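Local coordinates for probable oxidoreductase (Mycobacterium abscessus, PDB 4EYE), which probably acts as an oxidoreductase of the quinone-oxidoreductase type within the medium-chain dehydrogenase/reductase superfamily, at residues Pro79-Ile84 and Gly113-Val118; Gly102-Ala107 and Leu126-Gln131; Ala185-Val190 and Val203-Val208. All blocks are in the same frame, centred on the assembly; numbering follows the deposited sequence.

Contact 1 (Pro79-Ile84 and Gly113-Val118); sequences PFVPGI and GYAERV
Tyr114 lays one face of its ring over the Pro82-Gly83 peptide link while its own backbone N-H holds the carbonyl of that same link, so one residue clasps a single peptide twice. Gly83 N sits over the ring centre, 4.2 Å above its plane, and Pro82 O is 3.3 Å from Tyr114 CG. The bond from Tyr114 N to Pro82 O is 2.9 Å long and lies in the carbonyl plane. With CG anti to its carbonyl carbon (chi1 -61°), the ring folds back beside the backbone N, which brings face and N-H onto the same peptide. The pyrrolidine of Pro82 crosses the ring at about a right angle and touches it through CB, 3.8 Å from Tyr114 CE2.

Residues 79-84 are the end of the loop that leads from helix 62-68 into strand 85-92 of the GroES-like domain, and Gly113-Ala115 forms an inverse gamma turn centred on Tyr114 just before strand 117-120. Glycines suit the closest crossing, where the CA atoms of Gly83 and Gly113 are 3.9 Å apart: a CB on Gly83 would jam against Pro82 O and run into Tyr114 CD1, and one on Gly113 would strike Gly83 O. Gly113 N donates to Gly83 O at 2.8 Å. Val81 adds an apolar touch: its CG1 rests 3.5 Å from Tyr114 O and also meets the methyl of Ala115. Asp64 of helix 62-68 ties both segments together through weak hydrogen bonds to Tyr114 OH and Ile84 N.

Contact 2 (Gly102-Ala107 and Leu126-Gln131); sequences GDRVMA and LPTPPQ
Met106 against Leu126, and Thr128 against the backbone of Arg104 and Val105, make the tight part of this contact. Met106 and Leu126 are an antiparallel hydrogen-bonded pair: Met106 N reaches Leu126 O at 2.7 Å, and Leu126 N returns to Met106 O at 2.9 Å. Thr128 N extends the pairing to Arg104 O, 3.0 Å away. The compact threonine hydroxyl nestles against the opposing backbone, with OG1 3.1 Å from Val105 C. Bends at chi2 and chi3 of the flexible Met106 bring SD to Pro129 CD, 3.8 Å away, the two side chains crossing at about a right angle where Ala137 and Leu140 of helix 134-140 also touch Met106.

The outer side is looser. Thr128 CG2, anti to its backbone N, lies 3.5 Å above one face of the Arg104 guanidinium, offset toward its rim. The charge itself is answered beyond the two segments, where Arg104 NH2 makes a salt bridge with Asp134 and a hydrogen bond to Leu132 O. Pro127 and Pro130 are exposed at the rim; Pro127 faces Val105 in a non-hydrogen-bonded pair, so its missing N-H costs no bond between the strands. This short antiparallel pairing of strands 104-108 and 125-127 belongs to the mixed sheet of the GroES-like domain.

Contact 3 (Ala185-Val190 and Val203-Val208); sequences AKVIAV and VGADIV
Asp206 begins the pairing with Val187 before its own strand has started: its carboxylate OD2 accepts Val187 N at 2.7 Å, almost straight (171°) and through the anti lone pair. With chi1 near -61° its carboxylate lies beside its own backbone N, letting the acid reach the backbone of the neighbouring strand from both of these groups. OD2 is also salt-bridged to Lys181, which would be expected to favour the ionised acid.

Val187 O is gripped twice, by Asp206 N at 2.8 Å and by Ile207 N at a longer 3.3 Å, both donors in its carbonyl plane. Two residues on, Ala189 N meets Ile207 O at 2.8 Å. Ile188 and Ile207 lie side by side on one face, CG2 to CG2 at 4.1 Å, as suits branched residues in a strand. The other face carries Ala189 and Val208; the small methyl of Ala189 meets that of Ala205, CB to CB at 3.7 Å.

Gly204, at positive phi, ends helix 197-203 in a Schellman motif, and strand 207-210 then completes the beta-alpha-beta unit begun by strand 186-191. Helix 197-203 covers the Ala189-Val208 face through Val200, strand 162-165 flanks 186-191 on its other edge, and 207-210 is the outermost strand on this side of the parallel sheet.

How the contacts relate
Contacts 1 and 2 both reach the mixed sheet of the GroES-like domain, and their segments alternate along the chain; contact 1 reaches the sheet through strand 117-120, which comes in sequence between strands 104-108 and 125-127 of contact 2. Their centres are about 19 Å apart and their nearest atoms about 4 Å, without touching. Contact 3 lies in the parallel, Rossmann-like sheet, which in relatives usually binds the nucleotide; it is about 34 and 29 Å from contacts 1 and 2, centre to centre, and opposite contact 1 across the chain's centre. An MPD molecule, probably from the crystallisation liquor, lies about 5 Å from the side chain of Leu126 in contact 2. In this family the active site usually lies between the two domains.

Contact 1 (Pro79-Ile84 and Gly113-Val118)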
loop_
_atom_site.group_PDB
_atom_site.type_symbol
_atom_site.label_atom_id
_atom_site.label_comp_id
_atom_site.label_asym_id
_atom_site.label_seq_id
_atom_site.Cartn_x
_atom_site.Cartn_y
_atom_site.Cartn_z
ATOM N N PRO A 79 -13.658 16.616 -13.715
ATOM C CA PRO A 79 -12.536 15.760 -14.120
ATOM C C PRO A 79 -11.339 15.816 -13.151
ATOM O O PRO A 79 -11.032 16.832 -12.620
ATOM C CB PRO A 79 -12.195 16.293 -15.516
ATOM C CG PRO A 79 -12.631 17.726 -15.514
ATOM C CD PRO A 79 -13.735 17.859 -14.492
ATOM N N PHE A 80 -10.670 14.691 -12.895
ATOM C CA PHE A 80 -9.457 14.704 -12.060
ATOM C C PHE A 80 -8.529 13.535 -12.427
ATOM O O PHE A 80 -8.988 12.457 -12.896
ATOM C CB PHE A 80 -9.785 14.650 -10.543
ATOM C CG PHE A 80 -10.291 13.299 -10.073
ATOM C CD1 PHE A 80 -9.418 12.313 -9.645
ATOM C CD2 PHE A 80 -11.642 13.023 -10.038
ATOM C CE1 PHE A 80 -9.882 11.086 -9.196
ATOM C CE2 PHE A 80 -12.117 11.777 -9.603
ATOM C CZ PHE A 80 -11.221 10.795 -9.225
ATOM N N VAL A 81 -7.234 13.747 -12.232
ATOM C CA VAL A 81 -6.226 12.677 -12.468
ATOM C C VAL A 81 -6.085 11.887 -11.189
ATOM O O VAL A 81 -5.624 12.437 -10.184
ATOM C CB VAL A 81 -4.847 13.262 -12.914
ATOM C CG1 VAL A 81 -3.759 12.162 -13.041
ATOM C CG2 VAL A 81 -5.024 13.953 -14.256
ATOM N N PRO A 82 -6.495 10.607 -11.182
ATOM C CA PRO A 82 -6.260 9.797 -9.991
ATOM C C PRO A 82 -4.799 9.452 -9.778
ATOM O O PRO A 82 -3.970 9.665 -10.659
ATOM C CB PRO A 82 -7.045 8.502 -10.275
ATOM C CG PRO A 82 -7.819 8.770 -11.529
ATOM C CD PRO A 82 -7.084 9.813 -12.268
ATOM N N GLY A 83 -4.509 8.962 -8.580
ATOM C CA GLY A 83 -3.197 8.348 -8.299
ATOM C C GLY A 83 -2.496 9.043 -7.169
ATOM O O GLY A 83 -2.160 10.264 -7.267
ATOM N N ILE A 84 -2.297 8.299 -6.097
ATOM C CA ILE A 84 -1.716 8.834 -4.897
ATOM C C ILE A 84 -0.210 8.650 -4.842
ATOM O O ILE A 84 0.457 9.431 -4.197
ATOM C CB ILE A 84 -2.329 8.188 -3.653
ATOM C CG1 ILE A 84 -3.803 8.613 -3.490
ATOM C CG2 ILE A 84 -1.429 8.456 -2.450
ATOM C CD1 ILE A 84 -4.470 8.009 -2.225
ATOM N N GLY A 113 -1.304 11.294 -9.748
ATOM C CA GLY A 113 -0.295 10.252 -9.968
ATOM C C GLY A 113 -0.254 9.637 -11.344
ATOM O O GLY A 113 0.834 9.252 -11.815
ATOM N N TYR A 114 -1.442 9.506 -11.985
ATOM C CA TYR A 114 -1.529 8.794 -13.258
ATOM C C TYR A 114 -1.188 9.731 -14.415
ATOM O O TYR A 114 -2.055 10.085 -15.224
ATOM C CB TYR A 114 -2.890 8.119 -13.477
ATOM C CG TYR A 114 -3.353 7.046 -12.505
ATOM C CD1 TYR A 114 -2.555 6.543 -11.517
ATOM C CD2 TYR A 114 -4.644 6.517 -12.637
ATOM C CE1 TYR A 114 -3.007 5.564 -10.629
ATOM C CE2 TYR A 114 -5.125 5.559 -11.767
ATOM C CZ TYR A 114 -4.286 5.055 -10.768
ATOM O OH TYR A 114 -4.780 4.113 -9.926
ATOM N N ALA A 115 0.049 10.196 -14.431
ATOM C CA ALA A 115 0.432 11.325 -15.284
ATOM C C ALA A 115 1.961 11.276 -15.540
ATOM O O ALA A 115 2.688 10.634 -14.805
ATOM C CB ALA A 115 0.072 12.654 -14.628
ATOM N N GLU A 116 2.412 11.953 -16.585
ATOM C CA GLU A 116 3.835 11.974 -16.913
ATOM C C GLU A 116 4.622 12.779 -15.906
ATOM O O GLU A 116 5.782 12.512 -15.707
ATOM C CB GLU A 116 4.038 12.516 -18.338
ATOM C CG GLU A 116 3.511 11.520 -19.356
ATOM C CD GLU A 116 3.525 12.001 -20.795
ATOM O OE1 GLU A 116 3.510 13.232 -21.081
ATOM O OE2 GLU A 116 3.481 11.099 -21.646
ATOM N N ARG A 117 3.990 13.797 -15.319
ATOM C CA ARG A 117 4.605 14.574 -14.247
ATOM C C ARG A 117 3.605 14.869 -13.125
ATOM O O ARG A 117 2.388 14.971 -13.371
ATOM C CB ARG A 117 5.163 15.911 -14.758
ATOM C CG ARG A 117 6.153 15.797 -15.897
ATOM C CD ARG A 117 6.686 17.185 -16.277
ATOM N NE ARG A 117 7.291 17.163 -17.588
ATOM C CZ ARG A 117 7.740 18.230 -18.231
ATOM N NH1 ARG A 117 7.659 19.444 -17.689
ATOM N NH2 ARG A 117 8.290 18.074 -19.418
ATOM N N VAL A 118 4.136 15.020 -11.923
ATOM C CA VAL A 118 3.336 15.344 -10.757
ATOM C C VAL A 118 4.034 16.436 -9.901
ATOM O O VAL A 118 5.257 16.471 -9.786
ATOM C CB VAL A 118 3.032 14.066 -9.937
ATOM C CG1 VAL A 118 4.308 13.500 -9.287
ATOM C CG2 VAL A 118 1.886 14.283 -8.942
#

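Contact 2 (Gly102-Ala107 and Leu126-Gln131)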
loop_
_atom_site.group_PDB
_atom_site.type_symbol
_atom_site.label_atom_id
_atom_site.label_comp_id
_atom_site.label_asym_id
_atom_site.label_seq_id
_atom_site.Cartn_x
_atom_site.Cartn_y
_atom_site.Cartn_z
ATOM N N GLY A 102 17.228 15.536 -10.771
ATOM C CA GLY A 102 17.981 14.301 -10.930
ATOM C C GLY A 102 17.861 13.290 -9.805
ATOM O O GLY A 102 18.146 12.107 -10.017
ATOM N N ASP A 103 17.407 13.719 -8.624
ATOM C CA ASP A 103 17.238 12.825 -7.517
ATOM C C ASP A 103 16.127 11.804 -7.864
ATOM O O ASP A 103 15.067 12.173 -8.439
ATOM C CB ASP A 103 16.839 13.550 -6.243
ATOM C CG ASP A 103 18.000 14.351 -5.588
ATOM O OD1 ASP A 103 19.169 14.240 -5.957
ATOM O OD2 ASP A 103 17.682 15.116 -4.678
ATOM N N ARG A 104 16.384 10.562 -7.497
ATOM C CA ARG A 104 15.380 9.509 -7.576
ATOM C C ARG A 104 14.521 9.566 -6.286
ATOM O O ARG A 104 15.032 9.377 -5.160
ATOM C CB ARG A 104 16.050 8.165 -7.641
ATOM C CG ARG A 104 16.793 7.911 -8.939
ATOM C CD ARG A 104 17.356 6.500 -8.876
ATOM N NE ARG A 104 16.275 5.548 -9.019
ATOM C CZ ARG A 104 16.173 4.344 -8.441
ATOM N NH1 ARG A 104 17.045 3.896 -7.532
ATOM N NH2 ARG A 104 15.087 3.612 -8.717
ATOM N N VAL A 105 13.239 9.826 -6.444
ATOM C CA VAL A 105 12.354 10.080 -5.303
ATOM C C VAL A 105 11.037 9.287 -5.435
ATOM O O VAL A 105 10.618 8.879 -6.539
ATOM C CB VAL A 105 12.024 11.577 -5.167
ATOM C CG1 VAL A 105 13.261 12.417 -4.747
ATOM C CG2 VAL A 105 11.339 12.096 -6.463
ATOM N N MET A 106 10.430 9.071 -4.266
ATOM C CA MET A 106 9.069 8.629 -4.097
ATOM C C MET A 106 8.237 9.851 -3.686
ATOM O O MET A 106 8.746 10.739 -2.994
ATOM C CB MET A 106 9.007 7.576 -3.011
ATOM C CG MET A 106 9.714 6.291 -3.414
ATOM S SD MET A 106 10.450 5.383 -2.044
ATOM C CE MET A 106 9.038 5.043 -1.022
ATOM N N ALA A 107 6.979 9.900 -4.124
ATOM C CA ALA A 107 6.128 11.050 -3.908
ATOM C C ALA A 107 4.704 10.563 -3.568
ATOM O O ALA A 107 4.220 9.521 -4.079
ATOM C CB ALA A 107 6.087 11.926 -5.154
ATOM N N LEU A 126 10.203 11.499 -0.654
ATOM C CA LEU A 126 11.143 10.635 0.047
ATOM C C LEU A 126 12.205 10.112 -0.937
ATOM O O LEU A 126 11.906 9.859 -2.120
ATOM C CB LEU A 126 10.428 9.488 0.745
ATOM C CG LEU A 126 9.394 9.849 1.883
ATOM C CD1 LEU A 126 8.438 8.700 2.122
ATOM C CD2 LEU A 126 9.960 10.274 3.227
ATOM N N PRO A 127 13.458 9.958 -0.456
ATOM C CA PRO A 127 14.499 9.392 -1.277
ATOM C C PRO A 127 14.285 7.907 -1.575
ATOM O O PRO A 127 14.061 7.104 -0.676
ATOM C CB PRO A 127 15.800 9.628 -0.460
ATOM C CG PRO A 127 15.339 9.762 0.962
ATOM C CD PRO A 127 13.919 10.304 0.907
ATOM N N THR A 128 14.386 7.553 -2.866
ATOM C CA THR A 128 14.185 6.185 -3.307
ATOM C C THR A 128 15.360 5.287 -2.876
ATOM O O THR A 128 16.493 5.602 -3.177
ATOM C CB THR A 128 14.101 6.119 -4.855
ATOM O OG1 THR A 128 12.966 6.887 -5.298
ATOM C CG2 THR A 128 14.026 4.621 -5.312
ATOM N N PRO A 129 15.089 4.141 -2.201
ATOM C CA PRO A 129 16.224 3.286 -1.790
ATOM C C PRO A 129 17.042 2.850 -3.002
ATOM O O PRO A 129 16.467 2.475 -4.046
ATOM C CB PRO A 129 15.540 2.110 -1.129
ATOM C CG PRO A 129 14.269 2.689 -0.572
ATOM C CD PRO A 129 13.828 3.709 -1.564
ATOM N N PRO A 130 18.368 2.959 -2.905
ATOM C CA PRO A 130 19.157 2.674 -4.127
ATOM C C PRO A 130 19.055 1.239 -4.608
ATOM O O PRO A 130 19.335 0.997 -5.779
ATOM C CB PRO A 130 20.593 3.012 -3.731
ATOM C CG PRO A 130 20.630 3.021 -2.250
ATOM C CD PRO A 130 19.218 3.395 -1.786
ATOM N N GLN A 131 18.643 0.312 -3.764
ATOM C CA GLN A 131 18.542 -1.085 -4.186
ATOM C C GLN A 131 17.311 -1.349 -5.090
ATOM O O GLN A 131 17.226 -2.414 -5.723
ATOM C CB GLN A 131 18.463 -2.014 -2.963
ATOM C CG GLN A 131 19.714 -1.980 -2.074
ATOM C CD GLN A 131 19.587 -1.049 -0.872
ATOM O OE1 GLN A 131 18.804 -0.118 -0.860
ATOM N NE2 GLN A 131 20.397 -1.304 0.133
#

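Contact 3 (Ala185-Val190 and Val203-Val208)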
loop_
_atom_site.group_PDB
_atom_site.type_symbol
_atom_site.label_atom_id
_atom_site.label_comp_id
_atom_site.label_asym_id
_atom_site.label_seq_id
_atom_site.Cartn_x
_atom_site.Cartn_y
_atom_site.Cartn_z
ATOM N N ALA A 185 9.155 -12.136 12.590
ATOM C CA ALA A 185 7.919 -12.843 12.904
ATOM C C ALA A 185 7.725 -14.109 12.052
ATOM O O ALA A 185 8.296 -14.263 10.983
ATOM C CB ALA A 185 6.687 -11.949 12.750
ATOM N N LYS A 186 6.871 -14.988 12.542
ATOM C CA LYS A 186 6.309 -16.071 11.732
ATOM C C LYS A 186 4.980 -15.609 11.183
ATOM O O LYS A 186 4.239 -14.915 11.876
ATOM C CB LYS A 186 6.121 -17.327 12.579
ATOM C CG LYS A 186 5.577 -18.550 11.814
ATOM C CD LYS A 186 5.553 -19.856 12.664
ATOM C CE LYS A 186 4.857 -21.002 11.893
ATOM N NZ LYS A 186 5.071 -22.357 12.500
ATOM N N VAL A 187 4.718 -15.967 9.927
ATOM C CA VAL A 187 3.560 -15.504 9.215
ATOM C C VAL A 187 2.714 -16.675 8.723
ATOM O O VAL A 187 3.180 -17.546 7.987
ATOM C CB VAL A 187 3.916 -14.598 7.989
ATOM C CG1 VAL A 187 2.653 -14.256 7.217
ATOM C CG2 VAL A 187 4.607 -13.303 8.416
ATOM N N ILE A 188 1.458 -16.670 9.146
ATOM C CA ILE A 188 0.431 -17.522 8.570
ATOM C C ILE A 188 -0.412 -16.600 7.699
ATOM O O ILE A 188 -0.862 -15.560 8.188
ATOM C CB ILE A 188 -0.454 -18.172 9.661
ATOM C CG1 ILE A 188 0.373 -19.114 10.543
ATOM C CG2 ILE A 188 -1.549 -19.031 9.027
ATOM C CD1 ILE A 188 -0.305 -19.483 11.853
ATOM N N ALA A 189 -0.593 -16.964 6.434
ATOM C CA ALA A 189 -1.371 -16.183 5.500
ATOM C C ALA A 189 -2.635 -16.926 5.111
ATOM O O ALA A 189 -2.588 -18.147 4.845
ATOM C CB ALA A 189 -0.538 -15.910 4.268
ATOM N N VAL A 190 -3.757 -16.212 5.082
ATOM C CA VAL A 190 -5.010 -16.760 4.544
ATOM C C VAL A 190 -5.330 -16.044 3.242
ATOM O O VAL A 190 -5.209 -14.817 3.173
ATOM C CB VAL A 190 -6.169 -16.596 5.518
ATOM C CG1 VAL A 190 -7.465 -17.136 4.898
ATOM C CG2 VAL A 190 -5.860 -17.375 6.797
ATOM N N VAL A 203 6.218 -14.945 -1.410
ATOM C CA VAL A 203 6.485 -13.666 -0.740
ATOM C C VAL A 203 7.087 -13.895 0.665
ATOM O O VAL A 203 7.675 -12.978 1.272
ATOM C CB VAL A 203 5.176 -12.825 -0.663
ATOM C CG1 VAL A 203 5.408 -11.574 0.150
ATOM C CG2 VAL A 203 4.722 -12.464 -2.075
ATOM N N GLY A 204 6.909 -15.105 1.183
ATOM C CA GLY A 204 7.545 -15.528 2.443
ATOM C C GLY A 204 6.639 -15.931 3.584
ATOM O O GLY A 204 7.106 -16.064 4.699
ATOM N N ALA A 205 5.363 -16.171 3.329
ATOM C CA ALA A 205 4.465 -16.741 4.332
ATOM C C ALA A 205 4.984 -18.122 4.732
ATOM O O ALA A 205 5.367 -18.909 3.868
ATOM C CB ALA A 205 3.044 -16.872 3.802
ATOM N N ASP A 206 4.985 -18.400 6.032
ATOM C CA ASP A 206 5.422 -19.707 6.521
ATOM C C ASP A 206 4.363 -20.796 6.285
ATOM O O ASP A 206 4.687 -21.923 5.980
ATOM C CB ASP A 206 5.780 -19.605 8.004
ATOM C CG ASP A 206 6.903 -18.629 8.256
ATOM O OD1 ASP A 206 8.059 -18.977 7.946
ATOM O OD2 ASP A 206 6.650 -17.507 8.754
ATOM N N ILE A 207 3.091 -20.431 6.427
ATOM C CA ILE A 207 1.986 -21.363 6.228
ATOM C C ILE A 207 0.938 -20.570 5.455
ATOM O O ILE A 207 0.655 -19.408 5.810
ATOM C CB ILE A 207 1.379 -21.825 7.571
ATOM C CG1 ILE A 207 2.278 -22.869 8.265
ATOM C CG2 ILE A 207 -0.006 -22.420 7.346
ATOM C CD1 ILE A 207 2.917 -22.411 9.565
ATOM N N VAL A 208 0.445 -21.150 4.361
ATOM C CA VAL A 208 -0.657 -20.554 3.638
ATOM C C VAL A 208 -1.896 -21.431 3.797
ATOM O O VAL A 208 -1.801 -22.636 3.752
ATOM C CB VAL A 208 -0.321 -20.351 2.153
ATOM C CG1 VAL A 208 -1.476 -19.654 1.452
ATOM C CG2 VAL A 208 0.955 -19.541 2.023
#